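Local coordinates for type II secretion system protein L (Pseudomonas aeruginosa, PDB 6GHU) that is an inner membrane component of the type II secretion system, linking the cytoplasmic energy-providing protein to the rest of the machinery that secretes proteases and toxins, at residues A[3-8]-A[31-36]; A[43-48]-A[69-74]; A[50-53]-A[58-61]. One frame throughout, in Å; residues are numbered along the deposited sequence. Where two conformers were deposited one is given.

Interaction 1 of 3, residues A[3-8]-A[31-36]; sequences LGLLGQ and GDVALQ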
ATOM      1  N   LEU A   3      -4.701   5.681  -5.074  0.67 49.08           N
ATOM      2  CA  LEU A   3      -5.340   4.534  -4.442  0.67 44.67           C
ATOM      3  C   LEU A   3      -5.508   3.399  -5.442  0.67 43.63           C
ATOM      4  O   LEU A   3      -5.299   2.227  -5.110  0.67 45.23           O
ATOM      5  CB  LEU A   3      -6.692   4.940  -3.852  0.67 48.08           C
ATOM      6  N   GLY A   4      -5.877   3.730  -6.681  1.00 35.84           N
ATOM      7  CA  GLY A   4      -5.912   2.725  -7.725  1.00 46.24           C
ATOM      8  C   GLY A   4      -4.524   2.269  -8.114  1.00 37.46           C
ATOM      9  O   GLY A   4      -4.333   1.110  -8.492  1.00 41.79           O
ATOM     10  N   LEU A   5      -3.538   3.166  -8.021  1.00 38.46           N
ATOM     11  CA  LEU A   5      -2.151   2.787  -8.269  1.00 35.48           C
ATOM     12  C   LEU A   5      -1.740   1.652  -7.343  1.00 45.24           C
ATOM     13  O   LEU A   5      -1.294   0.590  -7.791  1.00 37.71           O
ATOM     14  CB  LEU A   5      -1.241   4.003  -8.083  1.00 43.07           C
ATOM     15  CG  LEU A   5       0.264   3.889  -8.354  1.00 43.18           C
ATOM     16  CD1 LEU A   5       0.851   5.280  -8.535  1.00 53.76           C
ATOM     17  CD2 LEU A   5       1.014   3.168  -7.237  1.00 42.31           C
ATOM     18  N   LEU A   6      -1.901   1.859  -6.035  1.00 34.30           N
ATOM     19  CA  LEU A   6      -1.591   0.811  -5.070  1.00 45.27           C
ATOM     20  C   LEU A   6      -2.465  -0.412  -5.297  1.00 33.20           C
ATOM     21  O   LEU A   6      -1.977  -1.549  -5.304  1.00 37.17           O
ATOM     22  CB  LEU A   6      -1.777   1.338  -3.648  1.00 49.59           C
ATOM     23  CG  LEU A   6      -0.500   1.537  -2.837  1.00 44.91           C
ATOM     24  CD1 LEU A   6      -0.830   2.207  -1.509  1.00 62.81           C
ATOM     25  CD2 LEU A   6       0.212   0.205  -2.611  1.00 46.31           C
ATOM     26  N   GLY A   7      -3.767  -0.198  -5.473  1.00 28.84           N
ATOM     27  CA  GLY A   7      -4.664  -1.313  -5.714  1.00 39.88           C
ATOM     28  C   GLY A   7      -4.291  -2.099  -6.955  1.00 32.16           C
ATOM     29  O   GLY A   7      -4.309  -3.331  -6.951  1.00 29.03           O
ATOM     30  N   GLN A   8      -3.945  -1.400  -8.036  1.00 27.22           N
ATOM     31  CA  GLN A   8      -3.556  -2.094  -9.256  1.00 35.73           C
ATOM     32  C   GLN A   8      -2.241  -2.841  -9.062  1.00 33.90           C
ATOM     33  O   GLN A   8      -2.116  -3.999  -9.473  1.00 30.66           O
ATOM     34  CB  GLN A   8      -3.457  -1.102 -10.414  1.00 30.42           C
ATOM     35  CG  GLN A   8      -3.249  -1.764 -11.762  1.00 39.92           C
ATOM     36  CD  GLN A   8      -3.525  -0.821 -12.912  1.00 44.34           C
ATOM     37  OE1 GLN A   8      -4.516  -0.091 -12.906  1.00 58.66           O
ATOM     38  NE2 GLN A   8      -2.648  -0.829 -13.908  1.00 40.10           N
ATOM     39  N   GLY A  31       5.784  11.331  -3.484  1.00 38.83           N
ATOM     40  CA  GLY A  31       4.995  11.249  -4.698  1.00 40.79           C
ATOM     41  C   GLY A  31       5.046   9.932  -5.441  1.00 42.20           C
ATOM     42  O   GLY A  31       4.657   9.887  -6.614  1.00 41.32           O
ATOM     43  N   ASP A  32       5.508   8.857  -4.811  1.00 32.60           N
ATOM     44  CA  ASP A  32       5.502   7.547  -5.444  1.00 34.08           C
ATOM     45  C   ASP A  32       5.437   6.484  -4.358  1.00 28.39           C
ATOM     46  O   ASP A  32       5.429   6.786  -3.164  1.00 33.14           O
ATOM     47  CB  ASP A  32       6.728   7.355  -6.345  1.00 34.43           C
ATOM     48  CG  ASP A  32       8.034   7.627  -5.624  1.00 32.93           C
ATOM     49  OD1 ASP A  32       8.853   8.411  -6.148  1.00 41.80           O
ATOM     50  OD2 ASP A  32       8.237   7.064  -4.528  1.00 38.13           O
ATOM     51  N   VAL A  33       5.398   5.225  -4.786  1.00 29.73           N
ATOM     52  CA  VAL A  33       5.271   4.084  -3.887  1.00 28.22           C
ATOM     53  C   VAL A  33       6.536   3.245  -4.022  1.00 25.00           C
ATOM     54  O   VAL A  33       6.886   2.818  -5.130  1.00 25.83           O
ATOM     55  CB  VAL A  33       4.017   3.251  -4.204  1.00 28.82           C
ATOM     56  CG1 VAL A  33       3.874   2.090  -3.223  1.00 27.77           C
ATOM     57  CG2 VAL A  33       2.770   4.132  -4.180  1.00 37.26           C
ATOM     58  N   ALA A  34       7.214   3.002  -2.900  1.00 24.94           N
ATOM     59  CA  ALA A  34       8.436   2.206  -2.873  1.00 26.63           C
ATOM     60  C   ALA A  34       8.175   0.864  -2.203  1.00 24.11           C
ATOM     61  O   ALA A  34       7.517   0.794  -1.160  1.00 26.12           O
ATOM     62  CB  ALA A  34       9.563   2.931  -2.135  1.00 26.59           C
ATOM     63  N   LEU A  35       8.714  -0.197  -2.802  1.00 20.18           N
ATOM     64  CA  LEU A  35       8.486  -1.568  -2.367  1.00 24.54           C
ATOM     65  C   LEU A  35       9.814  -2.304  -2.275  1.00 23.04           C
ATOM     66  O   LEU A  35      10.591  -2.310  -3.236  1.00 23.52           O
ATOM     67  CB  LEU A  35       7.563  -2.323  -3.338  1.00 37.12           C
ATOM     68  CG  LEU A  35       6.101  -1.902  -3.475  1.00 40.98           C
ATOM     69  CD1 LEU A  35       5.955  -0.728  -4.426  1.00 31.11           C
ATOM     70  CD2 LEU A  35       5.260  -3.083  -3.946  1.00 43.12           C
ATOM     71  N   GLN A  36      10.066  -2.925  -1.125  1.00 20.68           N
ATOM     72  CA  GLN A  36      11.165  -3.871  -0.968  1.00 22.19           C
ATOM     73  C   GLN A  36      10.620  -5.273  -1.211  1.00 20.61           C
ATOM     74  O   GLN A  36       9.771  -5.749  -0.449  1.00 20.13           O
ATOM     75  CB  GLN A  36      11.775  -3.775   0.428  1.00 30.11           C
ATOM     76  CG  GLN A  36      12.427  -2.443   0.742  1.00 26.46           C
ATOM     77  CD  GLN A  36      13.766  -2.281   0.076  1.00 35.11           C
ATOM     78  OE1 GLN A  36      14.299  -3.221  -0.522  1.00 36.87           O
ATOM     79  NE2 GLN A  36      14.333  -1.084   0.181  1.00 35.93           N
TER

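Interaction 2 of 3, residues A[43-48]-A[69-74]; sequences DVLERL and STVSAR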
ATOM      1  N   ASP A  43      14.840 -13.182 -12.920  1.00 17.10           N
ATOM      2  CA  ASP A  43      13.839 -13.279 -13.979  1.00 21.30           C
ATOM      3  C   ASP A  43      12.441 -12.994 -13.449  1.00 20.05           C
ATOM      4  O   ASP A  43      11.587 -12.482 -14.184  1.00 17.13           O
ATOM      5  CB  ASP A  43      13.881 -14.666 -14.619  1.00 20.87           C
ATOM      6  CG  ASP A  43      13.553 -15.776 -13.633  1.00 23.13           C
ATOM      7  OD1 ASP A  43      14.199 -15.844 -12.565  1.00 21.20           O
ATOM      8  OD2 ASP A  43      12.641 -16.578 -13.921  1.00 25.37           O
ATOM      9  N   VAL A  44      12.186 -13.331 -12.186  1.00 18.54           N
ATOM     10  CA  VAL A  44      10.884 -13.069 -11.588  1.00 22.84           C
ATOM     11  C   VAL A  44      10.708 -11.577 -11.328  1.00 22.95           C
ATOM     12  O   VAL A  44       9.615 -11.029 -11.506  1.00 23.76           O
ATOM     13  CB  VAL A  44      10.723 -13.899 -10.300  1.00 20.74           C
ATOM     14  CG1 VAL A  44       9.371 -13.624  -9.640  1.00 27.15           C
ATOM     15  CG2 VAL A  44      10.876 -15.383 -10.607  1.00 26.03           C
ATOM     16  N   LEU A  45      11.776 -10.895 -10.903  1.00 22.86           N
ATOM     17  CA  LEU A  45      11.688  -9.455 -10.692  1.00 24.04           C
ATOM     18  C   LEU A  45      11.494  -8.725 -12.012  1.00 24.35           C
ATOM     19  O   LEU A  45      10.734  -7.752 -12.086  1.00 18.73           O
ATOM     20  CB  LEU A  45      12.942  -8.941  -9.985  1.00 24.04           C
ATOM     21  CG  LEU A  45      13.202  -9.410  -8.556  1.00 25.15           C
ATOM     22  CD1 LEU A  45      14.542  -8.880  -8.076  1.00 27.85           C
ATOM     23  CD2 LEU A  45      12.093  -8.961  -7.633  1.00 20.90           C
ATOM     24  N   GLU A  46      12.181  -9.179 -13.066  1.00 23.58           N
ATOM     25  CA  GLU A  46      12.039  -8.557 -14.378  1.00 24.57           C
ATOM     26  C   GLU A  46      10.652  -8.801 -14.946  1.00 24.63           C
ATOM     27  O   GLU A  46      10.060  -7.905 -15.559  1.00 25.33           O
ATOM     28  CB  GLU A  46      13.112  -9.091 -15.330  1.00 29.07           C
ATOM     29  CG  GLU A  46      12.874  -8.796 -16.814  1.00 32.44           C
ATOM     30  CD  GLU A  46      12.652  -7.320 -17.118  1.00 36.70           C
ATOM     31  OE1 GLU A  46      11.946  -7.023 -18.106  1.00 42.72           O
ATOM     32  OE2 GLU A  46      13.183  -6.459 -16.384  1.00 33.40           O
ATOM     33  N   ARG A  47      10.115 -10.007 -14.751  1.00 24.24           N
ATOM     34  CA  ARG A  47       8.766 -10.290 -15.221  1.00 26.37           C
ATOM     35  C   ARG A  47       7.751  -9.427 -14.485  1.00 21.33           C
ATOM     36  O   ARG A  47       6.834  -8.873 -15.098  1.00 19.06           O
ATOM     37  CB  ARG A  47       8.450 -11.774 -15.042  1.00 20.66           C
ATOM     38  CG  ARG A  47       7.137 -12.204 -15.676  1.00 28.26           C
ATOM     39  CD  ARG A  47       7.019 -13.712 -15.720  1.00 29.29           C
ATOM     40  NE  ARG A  47       6.892 -14.286 -14.385  1.00 31.42           N
ATOM     41  CZ  ARG A  47       7.236 -15.529 -14.063  1.00 29.44           C
ATOM     42  NH1 ARG A  47       7.747 -16.343 -14.977  1.00 42.40           N
ATOM     43  NH2 ARG A  47       7.082 -15.959 -12.817  1.00 31.31           N
ATOM     44  N   LEU A  48       7.912  -9.294 -13.169  1.00 19.66           N
ATOM     45  CA  LEU A  48       7.027  -8.441 -12.387  1.00 22.38           C
ATOM     46  C   LEU A  48       7.103  -6.986 -12.842  1.00 25.18           C
ATOM     47  O   LEU A  48       6.076  -6.309 -12.948  1.00 20.63           O
ATOM     48  CB  LEU A  48       7.377  -8.557 -10.905  1.00 25.77           C
ATOM     49  CG  LEU A  48       6.665  -7.555  -9.992  1.00 26.78           C
ATOM     50  CD1 LEU A  48       5.160  -7.675 -10.150  1.00 25.90           C
ATOM     51  CD2 LEU A  48       7.065  -7.771  -8.553  1.00 24.70           C
ATOM     52  N   SER A  69      18.642 -18.209  -1.029  1.00 32.27           N
ATOM     53  CA  SER A  69      17.645 -18.712  -1.963  1.00 28.07           C
ATOM     54  C   SER A  69      16.892 -17.620  -2.712  1.00 26.05           C
ATOM     55  O   SER A  69      16.152 -17.946  -3.647  1.00 26.07           O
ATOM     56  CB  SER A  69      16.635 -19.582  -1.214  1.00 35.77           C
ATOM     57  OG  SER A  69      17.282 -20.681  -0.598  1.00 52.52           O
ATOM     58  N   THR A  70      17.046 -16.349  -2.340  1.00 21.83           N
ATOM     59  CA  THR A  70      16.246 -15.280  -2.924  1.00 24.44           C
ATOM     60  C   THR A  70      17.132 -14.134  -3.398  1.00 27.52           C
ATOM     61  O   THR A  70      18.284 -13.991  -2.982  1.00 27.08           O
ATOM     62  CB  THR A  70      15.202 -14.741  -1.923  1.00 27.91           C
ATOM     63  OG1 THR A  70      15.855 -14.282  -0.733  1.00 28.08           O
ATOM     64  CG2 THR A  70      14.202 -15.819  -1.553  1.00 32.90           C
ATOM     65  N   VAL A  71      16.577 -13.340  -4.310  1.00 19.52           N
ATOM     66  CA  VAL A  71      17.120 -12.038  -4.677  1.00 21.55           C
ATOM     67  C   VAL A  71      16.196 -10.969  -4.099  1.00 23.81           C
ATOM     68  O   VAL A  71      15.023 -11.216  -3.805  1.00 21.97           O
ATOM     69  CB  VAL A  71      17.272 -11.878  -6.207  1.00 19.92           C
ATOM     70  CG1 VAL A  71      18.116 -13.014  -6.780  1.00 22.94           C
ATOM     71  CG2 VAL A  71      15.915 -11.859  -6.894  1.00 20.14           C
ATOM     72  N   SER A  72      16.738  -9.764  -3.932  1.00 20.40           N
ATOM     73  CA  SER A  72      15.994  -8.659  -3.348  1.00 26.34           C
ATOM     74  C   SER A  72      16.281  -7.394  -4.137  1.00 24.73           C
ATOM     75  O   SER A  72      17.367  -7.225  -4.696  1.00 22.06           O
ATOM     76  CB  SER A  72      16.352  -8.435  -1.876  1.00 27.84           C
ATOM     77  OG  SER A  72      17.695  -8.019  -1.747  1.00 32.81           O
ATOM     78  N   ALA A  73      15.286  -6.514  -4.180  1.00 18.70           N
ATOM     79  CA  ALA A  73      15.391  -5.266  -4.920  1.00 21.28           C
ATOM     80  C   ALA A  73      14.341  -4.306  -4.389  1.00 21.06           C
ATOM     81  O   ALA A  73      13.445  -4.685  -3.630  1.00 22.15           O
ATOM     82  CB  ALA A  73      15.209  -5.491  -6.421  1.00 24.33           C
ATOM     83  N   ARG A  74      14.468  -3.051  -4.797  1.00 22.12           N
ATOM     84  CA  ARG A  74      13.508  -2.008  -4.473  1.00 22.93           C
ATOM     85  C   ARG A  74      12.735  -1.642  -5.730  1.00 21.56           C
ATOM     86  O   ARG A  74      13.336  -1.366  -6.774  1.00 25.14           O
ATOM     87  CB  ARG A  74      14.221  -0.784  -3.895  1.00 32.51           C
ATOM     88  CG  ARG A  74      13.307   0.302  -3.365  1.00 25.12           C
ATOM     89  CD  ARG A  74      14.110   1.284  -2.515  1.00 27.74           C
ATOM     90  NE  ARG A  74      13.310   2.408  -2.042  1.00 23.22           N
ATOM     91  CZ  ARG A  74      13.120   3.531  -2.724  1.00 25.02           C
ATOM     92  NH1 ARG A  74      13.658   3.688  -3.926  1.00 21.39           N
ATOM     93  NH2 ARG A  74      12.390   4.502  -2.197  1.00 33.03           N
TER

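Interaction 3 of 3, residues A[50-53]-A[58-61]; sequences SRLS and AVQL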
ATOM      1  N   SER A  50       7.874  -5.955 -15.827  1.00 19.96           N
ATOM      2  CA  SER A  50       7.209  -5.932 -17.125  1.00 20.82           C
ATOM      3  C   SER A  50       5.695  -5.958 -16.972  1.00 17.99           C
ATOM      4  O   SER A  50       4.982  -5.243 -17.683  1.00 21.22           O
ATOM      5  CB  SER A  50       7.679  -7.122 -17.967  1.00 29.01           C
ATOM      6  OG  SER A  50       7.168  -7.045 -19.283  1.00 33.81           O
ATOM      7  N   ARG A  51       5.186  -6.766 -16.040  1.00 18.31           N
ATOM      8  CA  ARG A  51       3.744  -6.849 -15.830  1.00 22.02           C
ATOM      9  C   ARG A  51       3.183  -5.545 -15.268  1.00 22.94           C
ATOM     10  O   ARG A  51       2.092  -5.113 -15.657  1.00 22.01           O
ATOM     11  CB  ARG A  51       3.415  -8.005 -14.886  1.00 18.94           C
ATOM     12  CG  ARG A  51       3.742  -9.391 -15.425  1.00 24.66           C
ATOM     13  CD  ARG A  51       3.048  -9.662 -16.733  1.00 25.11           C
ATOM     14  NE  ARG A  51       3.153 -11.068 -17.131  1.00 30.90           N
ATOM     15  CZ  ARG A  51       4.153 -11.583 -17.842  1.00 39.67           C
ATOM     16  NH1 ARG A  51       5.163 -10.820 -18.242  1.00 29.17           N
ATOM     17  NH2 ARG A  51       4.142 -12.874 -18.152  1.00 31.55           N
ATOM     18  N   LEU A  52       3.898  -4.922 -14.331  1.00 19.28           N
ATOM     19  CA  LEU A  52       3.444  -3.648 -13.784  1.00 18.02           C
ATOM     20  C   LEU A  52       3.402  -2.581 -14.866  1.00 21.87           C
ATOM     21  O   LEU A  52       2.444  -1.805 -14.953  1.00 20.64           O
ATOM     22  CB  LEU A  52       4.357  -3.211 -12.643  1.00 28.89           C
ATOM     23  CG  LEU A  52       4.287  -4.075 -11.387  1.00 24.81           C
ATOM     24  CD1 LEU A  52       5.472  -3.792 -10.502  1.00 25.12           C
ATOM     25  CD2 LEU A  52       2.978  -3.822 -10.646  1.00 24.00           C
ATOM     26  N   SER A  53       4.439  -2.531 -15.701  1.00 18.57           N
ATOM     27  CA  SER A  53       4.475  -1.570 -16.796  1.00 19.28           C
ATOM     28  C   SER A  53       3.379  -1.862 -17.811  1.00 24.13           C
ATOM     29  O   SER A  53       2.695  -0.945 -18.275  1.00 21.21           O
ATOM     30  CB  SER A  53       5.853  -1.599 -17.458  1.00 19.18           C
ATOM     31  OG  SER A  53       5.889  -0.779 -18.611  1.00 33.74           O
ATOM     32  N   ALA A  58       3.777   3.329 -14.071  1.00 23.20           N
ATOM     33  CA  ALA A  58       5.176   3.724 -14.128  1.00 21.53           C
ATOM     34  C   ALA A  58       5.935   2.964 -13.054  1.00 21.89           C
ATOM     35  O   ALA A  58       5.534   2.951 -11.887  1.00 29.68           O
ATOM     36  CB  ALA A  58       5.320   5.228 -13.924  1.00 23.27           C
ATOM     37  N   VAL A  59       7.019   2.316 -13.448  1.00 23.36           N
ATOM     38  CA  VAL A  59       7.722   1.395 -12.570  1.00 24.54           C
ATOM     39  C   VAL A  59       9.215   1.522 -12.824  1.00 26.00           C
ATOM     40  O   VAL A  59       9.658   1.679 -13.965  1.00 23.95           O
ATOM     41  CB  VAL A  59       7.246  -0.058 -12.782  1.00 30.09           C
ATOM     42  CG1 VAL A  59       7.549  -0.523 -14.201  1.00 26.31           C
ATOM     43  CG2 VAL A  59       7.891  -0.986 -11.766  1.00 28.11           C
ATOM     44  N   GLN A  60       9.985   1.467 -11.748  1.00 22.47           N
ATOM     45  CA  GLN A  60      11.435   1.413 -11.815  1.00 26.20           C
ATOM     46  C   GLN A  60      11.886   0.301 -10.884  1.00 25.15           C
ATOM     47  O   GLN A  60      11.438   0.230  -9.735  1.00 23.14           O
ATOM     48  CB  GLN A  60      12.060   2.757 -11.424  1.00 26.80           C
ATOM     49  CG  GLN A  60      11.702   3.894 -12.370  1.00 36.71           C
ATOM     50  CD  GLN A  60      12.173   3.645 -13.799  1.00 51.79           C
ATOM     51  OE1 GLN A  60      11.378   3.654 -14.742  1.00 58.53           O
ATOM     52  NE2 GLN A  60      13.472   3.431 -13.963  1.00 55.37           N
ATOM     53  N   LEU A  61      12.728  -0.590 -11.394  1.00 25.65           N
ATOM     54  CA  LEU A  61      13.254  -1.699 -10.614  1.00 25.91           C
ATOM     55  C   LEU A  61      14.695  -1.381 -10.237  1.00 25.17           C
ATOM     56  O   LEU A  61      15.554  -1.231 -11.112  1.00 24.46           O
ATOM     57  CB  LEU A  61      13.168  -3.012 -11.392  1.00 20.19           C
ATOM     58  CG  LEU A  61      13.780  -4.237 -10.710  1.00 20.29           C
ATOM     59  CD1 LEU A  61      13.062  -4.526  -9.411  1.00 23.74           C
ATOM     60  CD2 LEU A  61      13.735  -5.453 -11.627  1.00 26.16           C
TER

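Interaction 1 of 3, residues A[3-8]-A[31-36]
Leu-5 and Leu-6 meet Val-33 through methyl groups alone: no ring, amide or carboxylate has a face or an edge in this contact, and the nearest thing to two faces is the forked tip of Val-33, with a different leucine at each prong. In the ferredoxin fold of this domain, whose elements follow one another as helix, two strands, helix, two strands, the pair joins the first helix to the inner strand 32-39 of the antiparallel sheet. Leu-5 brings CD2 to Val-33 CG2 at 3.7 Å, an ordinary van der Waals distance, and the two side chains pass alongside each other running in opposite senses. It gets there because its CG stands anti to the backbone N (chi1 -177°), which brings CD2 to the strand. Leu-6 starts off to one flank, and only the far part of its side chain bends in; its chi1 of -110° falls between two staggered positions. Leu-6 also packs against Leu-6 of the second subunit, so it serves both the core and the dimer. Valine suits the strand here: branched at CB, it offers two methyls at once to two consecutive helical residues, and it rests on Leu-24 of the adjacent strand as well. Leu-5 has further cover from Ile-77, whose backbone is hydrogen-bonded to that of Val-33. The strand alternates as it should, Val-33 facing the helix while Asp-32 turns away. The backbones stay 7.7 Å apart between Leu-6 CA and Val-33 CA, and the second prong makes the looser touch, Leu-6 CD2 to Val-33 CG1 at 4.2 Å.

Interaction 2 of 3, residues A[43-48]-A[69-74]
Leu-45 lays its CD1 methyl over two alternate residues of the strand, touching Val-71 and Ala-73 together. The tighter of the two contacts is with valine: Leu-45 CD1 lies 3.5 Å from Val-71 CG2, a little inside the usual van der Waals separation, and Leu-45 CG follows at 4.0 Å from the same CG2 of Val-71. On the other flank Leu-45 CD1 reaches Ala-73 CB at 3.8 Å. A nearly straight side chain makes this possible, since chi2 of 175° sets CD1 anti to CA, extending the side chain toward the strand. The leucine and valine side chains lie alongside each other, running in opposite senses. Here helix 42-54 covers one face of the four-stranded antiparallel sheet of the ferredoxin fold, over strand 70-77, which lies between 32-39 and 59-67. Val-71 and Ala-73, two residues apart, both turn toward the helix, whereas Ser-72 between them turns away. Alanine is well matched to its position, because its single methyl lets the leucine methyl come close to the strand, with Leu-45 CA and Ala-73 CA 8.0 Å apart. Leu-45 also meets Val-37 and Ala-64, so side chains from both flanking strands complete its apolar surroundings. The helix is amphipathic: Glu-46 and Arg-47 lie on its exposed side, where Glu-46 forms a salt bridge with Arg-49 and Arg-47 another with Glu-16.

Interaction 3 of 3, residues A[50-53]-A[58-61]
Val-59 packs against two consecutive helical residues, CG2 on Leu-52 and CG1 on Ser-53. The conformation of the valine decides this division. With chi1 at 63°, CG2 stands anti to the backbone N while CG1 takes the crowded position between the backbone N and the carbonyl carbon, so the two methyls point to neighbouring residues of one helical turn. Leu-52 CD1 comes to 3.9 Å from Val-59 CG2, and the two side chains cross at about a right angle, meeting through this one pair of methyls without lying along each other. Leucine is positioned by a chi1 of -68°, which puts CG beside the backbone N and opposite the carbonyl carbon, a common choice for a helix; its other methyl, CD2, lies farther from the valine. Ser-53 touches with its carbon and not with its hydroxyl: Ser-53 CB is 3.8 Å from Val-59 CG1, and Ser-53 N is 4.0 Å from that same CG1 of Val-59. With OG anti to the backbone N (chi1 174°), the hydroxyl lies beside the serine's own carbonyl carbon, and CB faces the valine methyl. A small polar residue fits this partly exposed border of the contact, where its CB can pack against the valine while OG stays apart from the apolar pair. The backbones approach most nearly where the chain is about to reverse, with Ser-53 CA and Ala-58 CA 6.0 Å apart, and the hydroxyl of Ser-55 is hydrogen-bonded to the carbonyl of Leu-52 at the end of the helix. In the ferredoxin fold this is the helix-to-strand joint: helix 42-54 lies over the start of strand 59-67, Leu-75 of the neighbouring strand 70-77 touches both Leu-52 and Val-59, and Val-12 of helix 3-14 packs on Leu-52.

Both helices of the domain are tied to the same four-stranded antiparallel sheet. Interaction 1 sets helix 3-14 on strand 32-39, and interactions 2 and 3 set successive parts of helix 42-54 on strands 70-77 and 59-67. Along the chain interaction 1 closes first; interaction 3 then falls wholly within the span between the segments of interaction 2. Centres of interactions 1 and 2 are about 18 Å apart, on opposite sides of the chain's centre, while interaction 3 is about 11 Å from interaction 1 and 12 Å from interaction 2. Leu-61 of interaction 3 packs on Ala-73 of interaction 2, so the two touch. Leu-6 of interaction 1 also packs on Leu-6 of the second subunit.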